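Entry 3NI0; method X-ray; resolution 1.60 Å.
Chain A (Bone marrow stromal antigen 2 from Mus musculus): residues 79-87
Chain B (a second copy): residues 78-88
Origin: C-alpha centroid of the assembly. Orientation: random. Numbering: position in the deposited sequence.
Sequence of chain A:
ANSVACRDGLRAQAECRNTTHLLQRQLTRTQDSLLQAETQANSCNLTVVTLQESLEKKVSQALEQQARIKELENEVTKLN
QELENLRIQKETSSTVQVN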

ATOM      1  N   LEU A  79      13.136  34.820 -18.450  1.00 21.36           N
ATOM      2  CA  LEU A  79      14.493  35.351 -18.390  1.00 21.88           C
ATOM      3  C   LEU A  79      15.215  35.161 -19.722  1.00 20.83           C
ATOM      4  O   LEU A  79      15.989  36.019 -20.144  1.00 21.89           O
ATOM      5  CB  LEU A  79      15.277  34.684 -17.259  1.00 23.65           C
ATOM      6  CG  LEU A  79      14.708  34.923 -15.857  1.00 22.77           C
ATOM      7  CD1 LEU A  79      15.454  34.093 -14.821  1.00 20.95           C
ATOM      8  CD2 LEU A  79      14.760  36.401 -15.504  1.00 27.84           C
ATOM      9  N   ASN A  80      14.961  34.036 -20.381  1.00 21.12           N
ATOM     10  CA  ASN A  80      15.535  33.786 -21.695  1.00 23.50           C
ATOM     11  C   ASN A  80      15.029  34.791 -22.719  1.00 28.23           C
ATOM     12  O   ASN A  80      15.761  35.183 -23.625  1.00 25.37           O
ATOM     13  CB  ASN A  80      15.218  32.369 -22.167  1.00 26.05           C
ATOM     14  CG  ASN A  80      16.198  31.347 -21.637  1.00 29.37           C
ATOM     15  OD1 ASN A  80      17.383  31.636 -21.463  1.00 34.89           O
ATOM     16  ND2 ASN A  80      15.709  30.140 -21.382  1.00 30.08           N
ATOM     17  N   GLN A  81      13.777  35.209 -22.574  1.00 22.83           N
ATOM     18  CA  GLN A  81      13.202  36.175 -23.500  1.00 25.36           C
ATOM     19  C   GLN A  81      13.790  37.558 -23.250  1.00 27.59           C
ATOM     20  O   GLN A  81      13.943  38.347 -24.179  1.00 24.81           O
ATOM     21  CB  GLN A  81      11.679  36.217 -23.384  1.00 26.13           C
ATOM     22  CG  GLN A  81      11.008  36.995 -24.512  1.00 35.11           C
ATOM     23  CD  GLN A  81      11.474  36.549 -25.887  1.00 36.46           C
ATOM     24  OE1 GLN A  81      11.931  37.360 -26.696  1.00 43.57           O
ATOM     25  NE2 GLN A  81      11.357  35.254 -26.162  1.00 38.47           N
ATOM     26  N   GLU A  82      14.119  37.851 -21.995  1.00 21.92           N
ATOM     27  CA  GLU A  82      14.737  39.130 -21.653  1.00 22.53           C
ATOM     28  C   GLU A  82      16.151  39.210 -22.220  1.00 25.74           C
ATOM     29  O   GLU A  82      16.569  40.253 -22.722  1.00 24.53           O
ATOM     30  CB  GLU A  82      14.758  39.334 -20.137  1.00 22.05           C
ATOM     31  CG  GLU A  82      13.378  39.480 -19.517  1.00 24.14           C
ATOM     32  CD  GLU A  82      13.424  39.692 -18.015  1.00 33.82           C
ATOM     33  OE1 GLU A  82      14.527  39.925 -17.478  1.00 37.98           O
ATOM     34  OE2 GLU A  82      12.355  39.632 -17.375  1.00 38.42           O
ATOM     35  N   LEU A  83      16.882  38.103 -22.140  1.00 23.11           N
ATOM     36  CA  LEU A  83      18.226  38.030 -22.699  1.00 21.04           C
ATOM     37  C   LEU A  83      18.165  38.129 -24.212  1.00 29.15           C
ATOM     38  O   LEU A  83      18.988  38.796 -24.835  1.00 27.38           O
ATOM     39  CB  LEU A  83      18.896  36.718 -22.297  1.00 23.12           C
ATOM     40  CG  LEU A  83      19.366  36.660 -20.846  1.00 21.99           C
ATOM     41  CD1 LEU A  83      19.649  35.222 -20.430  1.00 22.77           C
ATOM     42  CD2 LEU A  83      20.592  37.537 -20.656  1.00 30.32           C
ATOM     43  N   GLU A  84      17.176  37.463 -24.797  1.00 24.30           N
ATOM     44  CA  GLU A  84      17.002  37.468 -26.238  1.00 26.77           C
ATOM     45  C   GLU A  84      16.678  38.874 -26.717  1.00 26.43           C
ATOM     46  O   GLU A  84      17.119  39.287 -27.787  1.00 28.34           O
ATOM     47  CB  GLU A  84      15.879  36.519 -26.644  1.00 31.32           C
ATOM     48  CG  GLU A  84      15.856  36.226 -28.126  1.00 40.05           C
ATOM     49  CD  GLU A  84      16.989  35.315 -28.549  1.00 42.03           C
ATOM     50  OE1 GLU A  84      17.826  34.964 -27.692  1.00 46.62           O
ATOM     51  OE2 GLU A  84      17.035  34.930 -29.733  1.00 45.68           O
ATOM     52  N   ASN A  85      15.905  39.605 -25.920  1.00 24.74           N
ATOM     53  CA  ASN A  85      15.534  40.972 -26.265  1.00 27.77           C
ATOM     54  C   ASN A  85      16.755  41.880 -26.292  1.00 27.54           C
ATOM     55  O   ASN A  85      16.868  42.740 -27.162  1.00 24.52           O
ATOM     56  CB  ASN A  85      14.494  41.523 -25.286  1.00 29.43           C
ATOM     57  CG  ASN A  85      13.162  40.785 -25.360  1.00 34.63           C
ATOM     58  OD1 ASN A  85      12.361  40.839 -24.426  1.00 43.48           O
ATOM     59  ND2 ASN A  85      12.926  40.084 -26.466  1.00 33.26           N
ATOM     60  N   LEU A  86      17.662  41.695 -25.338  1.00 24.19           N
ATOM     61  CA  LEU A  86      18.899  42.473 -25.310  1.00 23.98           C
ATOM     62  C   LEU A  86      19.751  42.156 -26.534  1.00 28.10           C
ATOM     63  O   LEU A  86      20.367  43.049 -27.114  1.00 25.61           O
ATOM     64  CB  LEU A  86      19.698  42.192 -24.035  1.00 28.38           C
ATOM     65  CG  LEU A  86      19.141  42.751 -22.725  1.00 29.27           C
ATOM     66  CD1 LEU A  86      19.880  42.146 -21.541  1.00 28.47           C
ATOM     67  CD2 LEU A  86      19.229  44.270 -22.693  1.00 32.11           C
ATOM     68  N   ARG A  87      19.783  40.885 -26.927  1.00 24.41           N
ATOM     69  CA  ARG A  87      20.558  40.471 -28.093  1.00 25.97           C
ATOM     70  C   ARG A  87      19.980  41.078 -29.362  1.00 27.09           C
ATOM     71  O   ARG A  87      20.717  41.472 -30.260  1.00 27.34           O
ATOM     72  CB  ARG A  87      20.584  38.948 -28.225  1.00 25.26           C
ATOM     73  CG  ARG A  87      21.377  38.245 -27.141  1.00 32.25           C
ATOM     74  CD  ARG A  87      21.567  36.774 -27.464  1.00 39.15           C
ATOM     75  NE  ARG A  87      22.069  36.025 -26.314  1.00 40.54           N
ATOM     76  CZ  ARG A  87      21.356  35.141 -25.621  1.00 46.85           C
ATOM     77  NH1 ARG A  87      20.101  34.876 -25.960  1.00 41.43           N
ATOM     78  NH2 ARG A  87      21.900  34.512 -24.586  1.00 48.54           N
TER
ATOM     79  N   LYS B  78      21.451  31.410 -12.748  1.00 23.96           N
ATOM     80  CA  LYS B  78      22.438  31.642 -13.795  1.00 26.25           C
ATOM     81  C   LYS B  78      21.987  32.757 -14.734  1.00 26.25           C
ATOM     82  O   LYS B  78      22.727  33.708 -14.984  1.00 24.09           O
ATOM     83  CB  LYS B  78      22.661  30.353 -14.587  1.00 26.67           C
ATOM     84  CG  LYS B  78      23.929  30.332 -15.419  1.00 36.34           C
ATOM     85  CD  LYS B  78      24.224  28.925 -15.917  1.00 42.71           C
ATOM     86  CE  LYS B  78      23.888  28.760 -17.391  1.00 50.15           C
ATOM     87  NZ  LYS B  78      22.511  29.221 -17.717  1.00 43.66           N
ATOM     88  N   LEU B  79      20.767  32.638 -15.248  1.00 24.01           N
ATOM     89  CA  LEU B  79      20.225  33.613 -16.187  1.00 22.51           C
ATOM     90  C   LEU B  79      20.062  34.978 -15.529  1.00 24.65           C
ATOM     91  O   LEU B  79      20.252  36.012 -16.168  1.00 21.57           O
ATOM     92  CB  LEU B  79      18.874  33.140 -16.726  1.00 24.95           C
ATOM     93  CG  LEU B  79      18.907  31.868 -17.575  1.00 27.49           C
ATOM     94  CD1 LEU B  79      17.496  31.438 -17.951  1.00 27.41           C
ATOM     95  CD2 LEU B  79      19.755  32.080 -18.816  1.00 33.17           C
ATOM     96  N   ASN B  80      19.706  34.978 -14.250  1.00 21.30           N
ATOM     97  CA  ASN B  80      19.499  36.222 -13.522  1.00 22.69           C
ATOM     98  C   ASN B  80      20.802  36.997 -13.399  1.00 21.64           C
ATOM     99  O   ASN B  80      20.831  38.216 -13.568  1.00 22.09           O
ATOM    100  CB  ASN B  80      18.920  35.932 -12.138  1.00 24.36           C
ATOM    101  CG  ASN B  80      17.930  36.984 -11.692  1.00 34.12           C
ATOM    102  OD1 ASN B  80      16.805  37.046 -12.189  1.00 33.39           O
ATOM    103  ND2 ASN B  80      18.340  37.815 -10.744  1.00 32.71           N
ATOM    104  N   GLN B  81      21.880  36.277 -13.111  1.00 24.36           N
ATOM    105  CA  GLN B  81      23.202  36.880 -12.985  1.00 26.33           C
ATOM    106  C   GLN B  81      23.695  37.385 -14.335  1.00 28.80           C
ATOM    107  O   GLN B  81      24.292  38.454 -14.421  1.00 28.23           O
ATOM    108  CB  GLN B  81      24.202  35.870 -12.425  1.00 25.84           C
ATOM    109  CG  GLN B  81      23.915  35.429 -11.002  1.00 32.76           C
ATOM    110  CD  GLN B  81      24.790  34.270 -10.568  1.00 45.05           C
ATOM    111  OE1 GLN B  81      25.193  33.442 -11.386  1.00 47.97           O
ATOM    112  NE2 GLN B  81      25.095  34.208  -9.279  1.00 48.12           N
ATOM    113  N   GLU B  82      23.451  36.608 -15.386  1.00 23.46           N
ATOM    114  CA  GLU B  82      23.831  37.011 -16.734  1.00 24.15           C
ATOM    115  C   GLU B  82      23.147  38.324 -17.087  1.00 27.56           C
ATOM    116  O   GLU B  82      23.758  39.233 -17.649  1.00 25.17           O
ATOM    117  CB  GLU B  82      23.440  35.934 -17.748  1.00 26.16           C
ATOM    118  CG  GLU B  82      24.319  34.697 -17.724  1.00 31.60           C
ATOM    119  CD  GLU B  82      23.853  33.632 -18.700  1.00 35.48           C
ATOM    120  OE1 GLU B  82      23.091  33.964 -19.633  1.00 31.08           O
ATOM    121  OE2 GLU B  82      24.251  32.461 -18.534  1.00 37.59           O
ATOM    122  N   LEU B  83      21.866  38.415 -16.751  1.00 24.05           N
ATOM    123  CA  LEU B  83      21.076  39.602 -17.036  1.00 24.84           C
ATOM    124  C   LEU B  83      21.558  40.806 -16.239  1.00 26.09           C
ATOM    125  O   LEU B  83      21.561  41.930 -16.743  1.00 24.78           O
ATOM    126  CB  LEU B  83      19.604  39.338 -16.736  1.00 25.85           C
ATOM    127  CG  LEU B  83      18.819  38.749 -17.905  1.00 27.63           C
ATOM    128  CD1 LEU B  83      17.502  38.151 -17.436  1.00 25.33           C
ATOM    129  CD2 LEU B  83      18.592  39.823 -18.963  1.00 28.08           C
ATOM    130  N   GLU B  84      21.973  40.573 -15.000  1.00 21.10           N
ATOM    131  CA  GLU B  84      22.446  41.661 -14.155  1.00 24.72           C
ATOM    132  C   GLU B  84      23.784  42.197 -14.650  1.00 27.71           C
ATOM    133  O   GLU B  84      23.989  43.404 -14.697  1.00 26.09           O
ATOM    134  CB  GLU B  84      22.574  41.218 -12.700  1.00 31.27           C
ATOM    135  CG  GLU B  84      23.353  42.209 -11.847  1.00 34.39           C
ATOM    136  CD  GLU B  84      22.805  42.330 -10.443  1.00 43.99           C
ATOM    137  OE1 GLU B  84      22.150  41.377  -9.976  1.00 45.93           O
ATOM    138  OE2 GLU B  84      23.022  43.386  -9.810  1.00 44.50           O
ATOM    139  N   ASN B  85      24.693  41.297 -15.011  1.00 24.53           N
ATOM    140  CA  ASN B  85      25.981  41.699 -15.564  1.00 23.76           C
ATOM    141  C   ASN B  85      25.804  42.514 -16.833  1.00 28.22           C
ATOM    142  O   ASN B  85      26.450  43.543 -17.015  1.00 25.07           O
ATOM    143  CB  ASN B  85      26.848  40.477 -15.861  1.00 25.57           C
ATOM    144  CG  ASN B  85      27.580  39.973 -14.637  1.00 28.14           C
ATOM    145  OD1 ASN B  85      28.229  40.740 -13.925  1.00 28.20           O
ATOM    146  ND2 ASN B  85      27.477  38.675 -14.380  1.00 25.98           N
ATOM    147  N   LEU B  86      24.919  42.053 -17.709  1.00 24.06           N
ATOM    148  CA  LEU B  86      24.707  42.717 -18.988  1.00 25.71           C
ATOM    149  C   LEU B  86      24.055  44.080 -18.801  1.00 27.94           C
ATOM    150  O   LEU B  86      24.350  45.012 -19.538  1.00 29.59           O
ATOM    151  CB  LEU B  86      23.851  41.850 -19.914  1.00 23.81           C
ATOM    152  CG  LEU B  86      24.516  40.571 -20.425  1.00 25.89           C
ATOM    153  CD1 LEU B  86      23.506  39.690 -21.140  1.00 33.21           C
ATOM    154  CD2 LEU B  86      25.688  40.906 -21.340  1.00 32.46           C
ATOM    155  N   ARG B  87      23.179  44.199 -17.808  1.00 26.27           N
ATOM    156  CA  ARG B  87      22.468  45.455 -17.579  1.00 28.95           C
ATOM    157  C   ARG B  87      23.364  46.512 -16.939  1.00 35.37           C
ATOM    158  O   ARG B  87      23.295  47.686 -17.298  1.00 31.82           O
ATOM    159  CB  ARG B  87      21.206  45.217 -16.749  1.00 30.92           C
ATOM    160  CG  ARG B  87      20.023  44.801 -17.610  1.00 34.88           C
ATOM    161  CD  ARG B  87      18.857  44.247 -16.811  1.00 39.32           C
ATOM    162  NE  ARG B  87      17.811  43.762 -17.707  1.00 41.44           N
ATOM    163  CZ  ARG B  87      16.845  42.917 -17.358  1.00 46.20           C
ATOM    164  NH1 ARG B  87      16.778  42.445 -16.121  1.00 49.88           N
ATOM    165  NH2 ARG B  87      15.947  42.537 -18.257  1.00 44.59           N
ATOM    166  N   ILE B  88      24.211  46.097 -16.003  1.00 26.54           N
ATOM    167  CA  ILE B  88      25.190  47.009 -15.424  1.00 26.78           C
ATOM    168  C   ILE B  88      26.149  47.477 -16.509  1.00 32.38           C
ATOM    169  O   ILE B  88      26.467  48.659 -16.594  1.00 31.56           O
ATOM    170  CB  ILE B  88      25.991  46.352 -14.286  1.00 25.60           C
ATOM    171  CG1 ILE B  88      25.089  46.116 -13.075  1.00 25.97           C
ATOM    172  CG2 ILE B  88      27.168  47.236 -13.891  1.00 25.55           C
ATOM    173  CD1 ILE B  88      25.733  45.296 -11.976  1.00 24.90           C
TER
HETATM  174  O   HOH W   1      15.447  42.504 -21.649  1.00 35.68           O

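The strongest polar link between the two helices is a salt bridge between Glu82(A) and Arg87(B). Arg87(B) NH2 donates a hydrogen bond to Glu82(A) OE1 at 3.1 Å, with an N-H...O angle of 151°, and the carboxylate oxygen lies at the edge of the guanidinium, near its plane, where the N-H groups point. Both residues need length to meet. Glu82(A) directs its CA-to-CB bond toward the partner and extends with chi1 m and chi2 t. Arg87(B) starts out sideways, but its t values at chi2 and chi3 stretch the chain until the guanidinium reaches across. The pairing suits the margin of a coiled interface, since long charged chains can join there while their polar ends remain near solvent. A water bridges the same corner: water 1 donates to Glu82(A) O at 2.7 Å and accepts a weak hydrogen bond from Arg87(B) NH2 at 3.4 Å, so the arginine is also linked, weakly, to the backbone of the same residue.

The corresponding charges are used differently in the other direction. Arg87(A) NH1 forms a salt bridge within its own helix to Glu84(A) OE1 at 2.9 Å, its hydrogen bond weak at 129°, and Glu82(B) OE2 lies 3.8 Å from Lys78(B) NZ in a long salt bridge. The polar contacts are therefore not symmetric, although the chains are copies.

Beside this salt bridge the contact is mainly leucine. The helices run in nearly the same direction, 28° apart, with their axes approaching to 9.9 Å, and they are in register: Leu79(A) CA lies 6.4 Å from Leu79(B) CA, and Leu83(A) CA 6.5 Å from Leu83(B) CA. Spacings of four and three residues place Leu79, Leu83 and Leu86 along one side of each helix. All six leucines adopt chi1 m and chi2 t, a favourable helical rotamer.

At Leu79 the CA-to-CB bonds point toward the opposite helix, and the two CB atoms, Leu79(A) CB and Leu79(B) CB, stand 4.0 Å apart. Leu83 begins sideways, yet its branched end swings in, bringing Leu83(A) CD2 to 3.5 Å from Leu83(B) CD2. Each Leu83 is a knob in a hole formed by Leu79, Glu82, Leu83 and Leu86 of the partner. Thus Leu83(A) CD1 lies 3.5 Å from Leu79(B) CD2, while Leu83(A) CD2 lies 3.7 Å from Leu86(B) CD1. Leucine suits these sites because its two methyls can touch different walls of the hole. Leu86(A) CA and Leu86(B) CA are 8.6 Å apart, yet Leu86(A) CD1 still reaches Leu83(B) CD2 at 3.7 Å.

Together the stretches bury 531 Å², and Leu79 and Leu83 are buried in both chains. Asn80 points its CA-to-CB bond away, but its amide end borders the apolar strip: Asn80(A) OD1 approaches Leu79(B) CD1 to 3.5 Å, a contact without a hydrogen bond. Gln81 and Glu84 lie out of reach, where polar side chains can face solvent or crystal neighbours.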